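Local coordinates for putative aminomethyltransferase (Leptospirillum rubarum, PDB 3TTG), which probably acts as a folate-binding aminomethyltransferase related to the T-protein of the glycine cleavage system, at residues A101-A106 with D189-I194; H134-R139 with D195-T200; S151-N156 with R163-G168. One frame throughout, in Å; residues are numbered along the deposited sequence.

Contact 1: A101-A106 with D189-I194; sequences ALFPPA and DLFIPI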
loop_
_atom_site.group_PDB
_atom_site.type_symbol
_atom_site.label_atom_id
_atom_site.label_comp_id
_atom_site.label_asym_id
_atom_site.label_seq_id
_atom_site.Cartn_x
_atom_site.Cartn_y
_atom_site.Cartn_z
ATOM N N ALA A 101 8.959 -15.111 -0.895
ATOM C CA ALA A 101 8.487 -14.414 0.326
ATOM C C ALA A 101 7.286 -13.557 -0.015
ATOM O O ALA A 101 7.347 -12.834 -0.980
ATOM C CB ALA A 101 9.598 -13.546 0.893
ATOM N N LEU A 102 6.200 -13.660 0.735
ATOM C CA LEU A 102 4.987 -12.920 0.512
ATOM C C LEU A 102 4.657 -12.180 1.746
ATOM O O LEU A 102 4.621 -12.762 2.850
ATOM C CB LEU A 102 3.781 -13.852 0.124
ATOM C CG LEU A 102 3.972 -14.722 -1.098
ATOM C CD1 LEU A 102 2.855 -15.766 -1.215
ATOM C CD2 LEU A 102 4.058 -13.877 -2.366
ATOM N N PHE A 103 4.323 -10.915 1.567
ATOM C CA PHE A 103 3.937 -10.031 2.697
ATOM C C PHE A 103 2.528 -9.493 2.449
ATOM O O PHE A 103 2.351 -8.426 1.834
ATOM C CB PHE A 103 4.935 -8.919 2.898
ATOM C CG PHE A 103 6.320 -9.479 3.108
ATOM C CD1 PHE A 103 6.843 -9.616 4.381
ATOM C CD2 PHE A 103 7.139 -9.777 2.027
ATOM C CE1 PHE A 103 8.113 -10.155 4.577
ATOM C CE2 PHE A 103 8.436 -10.243 2.216
ATOM C CZ PHE A 103 8.891 -10.500 3.497
ATOM N N PRO A 104 1.504 -10.249 2.897
ATOM C CA PRO A 104 0.112 -9.796 2.751
ATOM C C PRO A 104 -0.230 -8.704 3.778
ATOM O O PRO A 104 0.646 -8.275 4.511
ATOM C CB PRO A 104 -0.665 -11.074 2.982
ATOM C CG PRO A 104 0.112 -11.733 4.059
ATOM C CD PRO A 104 1.542 -11.532 3.630
ATOM N N PRO A 105 -1.446 -8.164 3.766
ATOM C CA PRO A 105 -1.757 -7.066 4.681
ATOM C C PRO A 105 -1.738 -7.451 6.151
ATOM O O PRO A 105 -2.078 -8.573 6.507
ATOM C CB PRO A 105 -3.197 -6.667 4.278
ATOM C CG PRO A 105 -3.385 -7.204 2.880
ATOM C CD PRO A 105 -2.589 -8.442 2.839
ATOM N N ALA A 106 -1.463 -6.475 7.017
ATOM C CA ALA A 106 -1.543 -6.670 8.466
ATOM C C ALA A 106 -2.867 -7.290 8.864
ATOM O O ALA A 106 -3.900 -6.915 8.345
ATOM C CB ALA A 106 -1.355 -5.299 9.190
ATOM N N ASP A 189 10.528 -1.120 4.249
ATOM C CA ASP A 189 10.032 -1.938 5.351
ATOM C C ASP A 189 11.115 -2.886 5.789
ATOM O O ASP A 189 11.560 -3.746 5.024
ATOM C CB ASP A 189 8.816 -2.718 4.975
ATOM C CG ASP A 189 7.716 -1.870 4.347
ATOM O OD1 ASP A 189 7.532 -0.685 4.779
ATOM O OD2 ASP A 189 7.101 -2.346 3.390
ATOM N N LEU A 190 11.484 -2.775 7.026
ATOM C CA LEU A 190 12.538 -3.588 7.595
ATOM C C LEU A 190 11.921 -4.666 8.475
ATOM O O LEU A 190 11.241 -4.316 9.422
ATOM C CB LEU A 190 13.480 -2.718 8.443
ATOM C CG LEU A 190 14.364 -1.681 7.775
ATOM C CD1 LEU A 190 13.558 -0.609 7.062
ATOM C CD2 LEU A 190 15.230 -0.966 8.815
ATOM N N PHE A 191 12.182 -5.948 8.199
ATOM C CA PHE A 191 11.726 -7.077 9.043
ATOM C C PHE A 191 12.915 -7.577 9.791
ATOM O O PHE A 191 13.770 -8.248 9.211
ATOM C CB PHE A 191 11.103 -8.150 8.154
ATOM C CG PHE A 191 9.774 -7.685 7.618
ATOM C CD1 PHE A 191 8.590 -8.034 8.249
ATOM C CD2 PHE A 191 9.702 -6.958 6.455
ATOM C CE1 PHE A 191 7.358 -7.613 7.734
ATOM C CE2 PHE A 191 8.481 -6.477 5.991
ATOM C CZ PHE A 191 7.318 -6.863 6.607
ATOM N N ILE A 192 13.031 -7.148 11.065
ATOM C CA ILE A 192 14.191 -7.367 11.918
ATOM C C ILE A 192 13.989 -8.583 12.812
ATOM O O ILE A 192 12.951 -8.652 13.463
ATOM C CB ILE A 192 14.405 -6.078 12.765
ATOM C CG1 ILE A 192 14.551 -4.843 11.817
ATOM C CG2 ILE A 192 15.626 -6.225 13.673
ATOM C CD1 ILE A 192 15.756 -4.933 10.767
ATOM N N PRO A 193 14.968 -9.516 12.911
ATOM C CA PRO A 193 14.802 -10.645 13.818
ATOM C C PRO A 193 14.498 -10.165 15.235
ATOM O O PRO A 193 15.108 -9.205 15.715
ATOM C CB PRO A 193 16.169 -11.332 13.760
ATOM C CG PRO A 193 16.659 -11.035 12.392
ATOM C CD PRO A 193 16.286 -9.590 12.233
ATOM N N ILE A 194 13.569 -10.811 15.895
ATOM C CA ILE A 194 13.155 -10.427 17.261
ATOM C C ILE A 194 14.344 -10.093 18.191
ATOM O O ILE A 194 14.322 -9.068 18.889
ATOM C CB ILE A 194 12.321 -11.552 17.927
ATOM C CG1 ILE A 194 11.020 -11.892 17.197
ATOM C CG2 ILE A 194 11.988 -11.148 19.356
ATOM C CD1 ILE A 194 10.217 -10.782 16.803
#

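Contact 2: H134-R139 with D195-T200; sequences HFREIR and DQFETT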
loop_
_atom_site.group_PDB
_atom_site.type_symbol
_atom_site.label_atom_id
_atom_site.label_comp_id
_atom_site.label_asym_id
_atom_site.label_seq_id
_atom_site.Cartn_x
_atom_site.Cartn_y
_atom_site.Cartn_z
ATOM N N HIS A 134 8.842 -14.401 13.862
ATOM C CA HIS A 134 10.314 -14.290 13.927
ATOM C C HIS A 134 10.804 -12.850 13.731
ATOM O O HIS A 134 11.971 -12.586 14.011
ATOM C CB HIS A 134 10.975 -15.182 12.834
ATOM C CG HIS A 134 10.652 -16.637 12.988
ATOM N ND1 HIS A 134 11.408 -17.613 12.357
ATOM C CD2 HIS A 134 9.773 -17.247 13.822
ATOM C CE1 HIS A 134 10.908 -18.775 12.764
ATOM N NE2 HIS A 134 9.926 -18.598 13.649
ATOM N N PHE A 135 9.950 -11.932 13.236
ATOM C CA PHE A 135 10.386 -10.577 12.886
ATOM C C PHE A 135 9.511 -9.471 13.438
ATOM O O PHE A 135 8.303 -9.651 13.525
ATOM C CB PHE A 135 10.357 -10.446 11.362
ATOM C CG PHE A 135 11.125 -11.541 10.653
ATOM C CD1 PHE A 135 12.519 -11.582 10.700
ATOM C CD2 PHE A 135 10.459 -12.545 9.961
ATOM C CE1 PHE A 135 13.219 -12.609 10.083
ATOM C CE2 PHE A 135 11.166 -13.599 9.371
ATOM C CZ PHE A 135 12.529 -13.638 9.451
ATOM N N ARG A 136 10.121 -8.332 13.763
ATOM C CA ARG A 136 9.452 -7.059 14.095
ATOM C C ARG A 136 9.591 -6.138 12.843
ATOM O O ARG A 136 10.694 -6.023 12.303
ATOM C CB ARG A 136 10.099 -6.419 15.334
ATOM C CG ARG A 136 9.796 -7.095 16.701
ATOM C CD ARG A 136 8.331 -6.990 17.135
ATOM N NE ARG A 136 7.838 -5.619 16.982
ATOM C CZ ARG A 136 7.907 -4.652 17.892
ATOM N NH1 ARG A 136 8.402 -4.895 19.105
ATOM N NH2 ARG A 136 7.438 -3.448 17.616
ATOM N N GLU A 137 8.516 -5.465 12.406
ATOM C CA GLU A 137 8.571 -4.548 11.270
ATOM C C GLU A 137 8.874 -3.094 11.742
ATOM O O GLU A 137 8.392 -2.641 12.786
ATOM C CB GLU A 137 7.284 -4.605 10.448
ATOM C CG GLU A 137 7.404 -3.932 9.087
ATOM C CD GLU A 137 6.173 -3.956 8.185
ATOM O OE1 GLU A 137 5.112 -4.467 8.606
ATOM O OE2 GLU A 137 6.233 -3.333 7.103
ATOM N N ILE A 138 9.784 -2.433 11.050
ATOM C CA ILE A 138 10.093 -1.004 11.253
ATOM C C ILE A 138 9.954 -0.410 9.900
ATOM O O ILE A 138 10.547 -0.941 8.957
ATOM C CB ILE A 138 11.504 -0.708 11.830
ATOM C CG1 ILE A 138 11.825 -1.539 13.066
ATOM C CG2 ILE A 138 11.691 0.797 12.062
ATOM C CD1 ILE A 138 13.284 -1.389 13.624
ATOM N N ARG A 139 9.245 0.708 9.779
ATOM C CA ARG A 139 9.087 1.351 8.475
ATOM C C ARG A 139 9.782 2.681 8.397
ATOM O O ARG A 139 9.747 3.495 9.349
ATOM C CB ARG A 139 7.633 1.550 8.140
ATOM C CG ARG A 139 6.941 0.238 8.015
ATOM C CD ARG A 139 5.561 0.366 7.509
ATOM N NE ARG A 139 4.874 -0.925 7.647
ATOM C CZ ARG A 139 3.557 -1.092 7.803
ATOM N NH1 ARG A 139 2.739 -0.058 7.736
ATOM N NH2 ARG A 139 3.051 -2.307 8.014
ATOM N N ASP A 195 15.358 -10.974 18.235
ATOM C CA ASP A 195 16.479 -10.778 19.151
ATOM C C ASP A 195 17.336 -9.549 18.808
ATOM O O ASP A 195 18.115 -9.120 19.661
ATOM C CB ASP A 195 17.360 -12.044 19.244
ATOM C CG ASP A 195 18.267 -12.323 18.058
ATOM O OD1 ASP A 195 19.407 -12.737 18.280
ATOM O OD2 ASP A 195 17.826 -12.130 16.909
ATOM N N GLN A 196 17.195 -8.964 17.604
ATOM C CA GLN A 196 17.969 -7.772 17.196
ATOM C C GLN A 196 17.154 -6.475 17.230
ATOM O O GLN A 196 17.704 -5.389 16.965
ATOM C CB GLN A 196 18.472 -7.984 15.769
ATOM C CG GLN A 196 19.519 -9.096 15.732
ATOM C CD GLN A 196 19.794 -9.501 14.313
ATOM O OE1 GLN A 196 19.816 -8.658 13.425
ATOM N NE2 GLN A 196 19.975 -10.791 14.063
ATOM N N PHE A 197 15.849 -6.588 17.547
ATOM C CA PHE A 197 14.913 -5.487 17.521
ATOM C C PHE A 197 15.309 -4.308 18.412
ATOM O O PHE A 197 15.342 -3.208 17.887
ATOM C CB PHE A 197 13.506 -5.952 17.898
ATOM C CG PHE A 197 12.526 -4.805 17.878
ATOM C CD1 PHE A 197 12.109 -4.260 16.685
ATOM C CD2 PHE A 197 12.113 -4.200 19.061
ATOM C CE1 PHE A 197 11.174 -3.225 16.661
ATOM C CE2 PHE A 197 11.221 -3.141 19.036
ATOM C CZ PHE A 197 10.767 -2.648 17.827
ATOM N N GLU A 198 15.474 -4.515 19.741
ATOM C CA GLU A 198 15.772 -3.449 20.704
ATOM C C GLU A 198 17.095 -2.712 20.336
ATOM O O GLU A 198 17.208 -1.501 20.542
ATOM C CB GLU A 198 15.844 -3.950 22.180
ATOM C CG GLU A 198 14.558 -4.498 22.766
ATOM C CD GLU A 198 14.242 -5.948 22.408
ATOM O OE1 GLU A 198 14.934 -6.512 21.524
ATOM O OE2 GLU A 198 13.331 -6.538 23.037
ATOM N N THR A 199 18.072 -3.444 19.797
ATOM C CA THR A 199 19.340 -2.886 19.317
ATOM C C THR A 199 19.103 -2.014 18.071
ATOM O O THR A 199 19.704 -0.959 17.967
ATOM C CB THR A 199 20.332 -4.017 19.003
ATOM O OG1 THR A 199 20.603 -4.714 20.211
ATOM C CG2 THR A 199 21.644 -3.505 18.418
ATOM N N THR A 200 18.325 -2.482 17.105
ATOM C CA THR A 200 18.040 -1.731 15.854
ATOM C C THR A 200 17.236 -0.474 16.170
ATOM O O THR A 200 17.519 0.579 15.630
ATOM C CB THR A 200 17.321 -2.620 14.857
ATOM O OG1 THR A 200 18.128 -3.771 14.657
ATOM C CG2 THR A 200 17.069 -1.936 13.482
#

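Contact 3: S151-N156 with R163-G168; sequences SLFDNN and RMLKNG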
loop_
_atom_site.group_PDB
_atom_site.type_symbol
_atom_site.label_atom_id
_atom_site.label_comp_id
_atom_site.label_asym_id
_atom_site.label_seq_id
_atom_site.Cartn_x
_atom_site.Cartn_y
_atom_site.Cartn_z
ATOM N N SER A 151 23.370 3.564 6.728
ATOM C CA SER A 151 23.984 3.755 8.026
ATOM C C SER A 151 23.866 2.490 8.855
ATOM O O SER A 151 24.860 2.061 9.429
ATOM C CB SER A 151 23.344 4.926 8.758
ATOM O OG SER A 151 24.061 5.225 9.943
ATOM N N LEU A 152 22.678 1.875 8.927
ATOM C CA LEU A 152 22.528 0.647 9.713
ATOM C C LEU A 152 23.217 -0.572 9.082
ATOM O O LEU A 152 23.645 -1.461 9.815
ATOM C CB LEU A 152 21.055 0.256 9.897
ATOM C CG LEU A 152 20.136 1.091 10.774
ATOM C CD1 LEU A 152 18.679 0.626 10.584
ATOM C CD2 LEU A 152 20.494 0.971 12.248
ATOM N N PHE A 153 23.193 -0.675 7.737
ATOM C CA PHE A 153 23.609 -1.887 7.028
ATOM C C PHE A 153 24.611 -1.622 5.919
ATOM O O PHE A 153 24.759 -0.499 5.452
ATOM C CB PHE A 153 22.356 -2.561 6.417
ATOM C CG PHE A 153 21.169 -2.639 7.352
ATOM C CD1 PHE A 153 21.193 -3.465 8.467
ATOM C CD2 PHE A 153 20.035 -1.874 7.126
ATOM C CE1 PHE A 153 20.101 -3.538 9.330
ATOM C CE2 PHE A 153 18.946 -1.933 8.000
ATOM C CZ PHE A 153 18.981 -2.776 9.091
ATOM N N ASP A 154 25.244 -2.690 5.452
ATOM C CA ASP A 154 26.281 -2.631 4.418
ATOM C C ASP A 154 25.700 -2.914 3.021
ATOM O O ASP A 154 24.532 -3.285 2.878
ATOM C CB ASP A 154 27.414 -3.646 4.731
ATOM C CG ASP A 154 27.822 -3.758 6.198
ATOM O OD1 ASP A 154 27.649 -2.764 6.945
ATOM O OD2 ASP A 154 28.299 -4.843 6.600
ATOM N N ASN A 155 26.559 -2.747 1.999
ATOM C CA ASN A 155 26.327 -2.955 0.564
ATOM C C ASN A 155 25.500 -1.769 -0.044
ATOM O O ASN A 155 26.007 -0.642 0.025
ATOM C CB ASN A 155 25.738 -4.350 0.246
ATOM C CG ASN A 155 26.707 -5.477 0.553
ATOM O OD1 ASN A 155 27.640 -5.747 -0.215
ATOM N ND2 ASN A 155 26.539 -6.145 1.692
ATOM N N ASN A 156 24.304 -1.982 -0.671
ATOM C CA ASN A 156 23.644 -0.874 -1.374
ATOM C C ASN A 156 22.152 -1.125 -1.622
ATOM O O ASN A 156 21.684 -2.267 -1.544
ATOM C CB ASN A 156 24.350 -0.581 -2.711
ATOM C CG ASN A 156 24.528 -1.799 -3.609
ATOM O OD1 ASN A 156 24.825 -2.915 -3.148
ATOM N ND2 ASN A 156 24.380 -1.611 -4.919
ATOM N N ARG A 163 15.919 -7.569 -0.138
ATOM C CA ARG A 163 17.248 -8.013 0.298
ATOM C C ARG A 163 17.184 -8.775 1.608
ATOM O O ARG A 163 16.422 -8.374 2.488
ATOM C CB ARG A 163 18.168 -6.797 0.521
ATOM C CG ARG A 163 18.011 -5.561 -0.398
ATOM C CD ARG A 163 19.038 -5.467 -1.517
ATOM N NE ARG A 163 20.407 -5.387 -0.988
ATOM C CZ ARG A 163 21.518 -5.360 -1.723
ATOM N NH1 ARG A 163 22.708 -5.304 -1.135
ATOM N NH2 ARG A 163 21.449 -5.380 -3.052
HETATM N N MSE A 164 18.030 -9.819 1.775
HETATM C CA MSE A 164 18.171 -10.473 3.071
HETATM C C MSE A 164 19.335 -9.791 3.762
HETATM O O MSE A 164 20.315 -9.457 3.111
HETATM C CB MSE A 164 18.382 -11.978 2.962
HETATM C CG MSE A 164 18.192 -12.689 4.309
HETATM SE SE MSE A 164 18.356 -14.606 4.174
HETATM C CE MSE A 164 18.210 -14.988 6.066
ATOM N N LEU A 165 19.159 -9.421 5.021
ATOM C CA LEU A 165 20.197 -8.765 5.811
ATOM C C LEU A 165 21.203 -9.866 6.280
ATOM O O LEU A 165 20.814 -11.025 6.477
ATOM C CB LEU A 165 19.578 -7.997 6.997
ATOM C CG LEU A 165 18.673 -6.851 6.627
ATOM C CD1 LEU A 165 17.891 -6.340 7.824
ATOM C CD2 LEU A 165 19.464 -5.734 5.976
ATOM N N LYS A 166 22.471 -9.522 6.410
ATOM C CA LYS A 166 23.495 -10.547 6.748
ATOM C C LYS A 166 23.238 -11.177 8.134
ATOM O O LYS A 166 23.473 -12.369 8.350
ATOM C CB LYS A 166 24.928 -9.992 6.635
ATOM C CG LYS A 166 25.301 -8.815 7.520
ATOM C CD LYS A 166 26.834 -8.595 7.543
ATOM C CE LYS A 166 27.453 -8.279 6.188
ATOM N NZ LYS A 166 28.899 -7.936 6.312
ATOM N N ASN A 167 22.676 -10.376 9.024
ATOM C CA ASN A 167 22.286 -10.765 10.381
ATOM C C ASN A 167 20.952 -11.554 10.449
ATOM O O ASN A 167 20.583 -12.025 11.521
ATOM C CB ASN A 167 22.153 -9.481 11.227
ATOM C CG ASN A 167 21.335 -8.377 10.560
ATOM O OD1 ASN A 167 21.912 -7.531 9.821
ATOM N ND2 ASN A 167 19.979 -8.431 10.697
ATOM N N GLY A 168 20.241 -11.690 9.336
ATOM C CA GLY A 168 18.932 -12.327 9.313
ATOM C C GLY A 168 17.927 -11.203 9.142
ATOM O O GLY A 168 18.200 -10.049 9.476
#

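Contact 1: A101-A106 with D189-I194
Phe103 and Phe191 both carry CG beside the backbone N and opposite the carbonyl carbon (chi1 -56° and -71°), and this common setting sends the two rings across the gap between their strands. The backbones stay well apart, with Phe103 CA and Phe191 CA 10.5 Å from each other, so the aromatic groups make the whole contact. The side chains slide past one another in opposite directions until the CD1-CE1 bond of Phe103 lies over one face of the Phe191 ring. Phe103 CD1 approaches Phe191 CZ to 3.6 Å, while Phe103 CE1 sits over the centre of the Phe191 ring, 3.8 Å above its plane. The two form an oblique aromatic pair, centroids 4.8 Å apart and planes inclined by 38°, held by dispersion between buried carbon surfaces. The buried area is small, 92 Å², since one residue from each strand takes part. Ser47 touches both rings, and Glu137 packs against Phe191 from the neighbouring strand. Within the folate-binding domain the pair joins two sheets: strand 99-103, paired with strands 87-96 and 48-51 in the five-stranded antiparallel sheet, meets strand 187-193 of the six-stranded mixed sheet, which runs between strands 170-173 and 135-141.

Contact 2: H134-R139 with D195-T200
Arg136 folds its side chain onto the ring of Phe197, bending at both chi2 (-67°) and chi3 so that the chain curls back over one face instead of reaching out. Phe197 holds CG anti to its backbone N (chi1 180°), which carries the ring toward Arg136 and Ile138. The guanidinium lies nearly flat there, its plane 29° from that of the ring, and CZ of Arg136 stands 3.9 Å from the Phe197 centroid in a stacked cation-pi contact. Lower down the same chain, Arg136 CG makes a CH-pi contact with that ring; the 3.2 Å between Arg136 CB and Phe197 CD1 is unusually short and doubtful in detail. Here the first turn of helix 197-211 packs on strand 135-141 of the mixed sheet in the folate-binding domain. Ile138 lies farther along that strand: its CG1 meets Phe197 CE1 at 4.0 Å, and its CD1 reaches Thr200 CG2 at 3.8 Å. With an alanine at Phe197, the Arg136 guanidinium is likely to lose its aromatic bed and swing away, leaving a gap beside Ile138 CG1. Thr200 turns its hydroxyl back along the helix to Gln196 O, which also accepts from Thr200 N. Glu137, pointing away from the helix, is gripped side-on by Arg139, whose NE and NH2 each take one carboxylate oxygen.

Contact 3: S151-N156 with R163-G168
Lys166 reaches across to Asp154, its ammonium NZ giving a hydrogen bond to Asp154 OD2 at 3.2 Å, and this salt bridge is the one hydrogen bond between the segments. The lysine gets there with CG tucked between N and C of its own backbone (chi1 60°) and a bend at chi3. OD2 is met nearly along its C-O axis, and the two side chains run roughly perpendicular to each other. Arg163 behaves differently. Asn156 O stands 3.1 Å above the centre of its guanidinium plane, close to Arg163 CZ; from there it faces the flat of the group and makes no hydrogen bond with Arg163, whose N-H groups point poorly at it, and the attraction is probably electrostatic. Asn155 CB lies at the guanidinium edge, 3.5 Å from Arg163 NH1, and Phe157 adds a cation-pi contact. The apolar centre is Phe153, the first residue to leave helix 145-152: Leu165 CD2 makes a CH-pi contact on one ring face, 3.8 Å from the centroid, and Leu152 CB covers the opposite face. Among the backbone groups, Gly168 N bonds to Leu165 O at 3.0 Å, closing a type I turn, while Asn167 O accepts from Gln196 NE2 outside the two segments. The backbone angles of Gly168 (phi 106°) would bring a CB too close to Asn167 O. Lys166 and Asp154 lie at the surface, whereas Leu165 is buried against Val171 and Ile192. The arrangement is that of a beta hairpin: the turn joins strand 161-164, outermost in the mixed sheet, to its antiparallel neighbour 170-173, and the loop leaving helix 145-152 packs alongside it.

From the N terminus, the chain first lays down 101-106 in the five-stranded sheet, then 134-139 in the mixed sheet. At the end of helix 145-152, contact 3 closes the shortest loop, with six residues between 151-156 and 163-168. Next comes 189-194, which closes contact 1 over 82 residues, and at once 195-200, which closes contact 2 over 55. Contacts 1 and 2 therefore cross, and contact 3 lies within both loops. Strand 187-193 is common ground: Leu190 N and Ile192 O pair with Ile138 O and Arg136 N, while Leu190 and Ile192 pack on Phe153 and Leu165. Contact 1 ties the five-stranded sheet to the mixed one, contact 2 adds helix 197-211, contact 3 the edge hairpin.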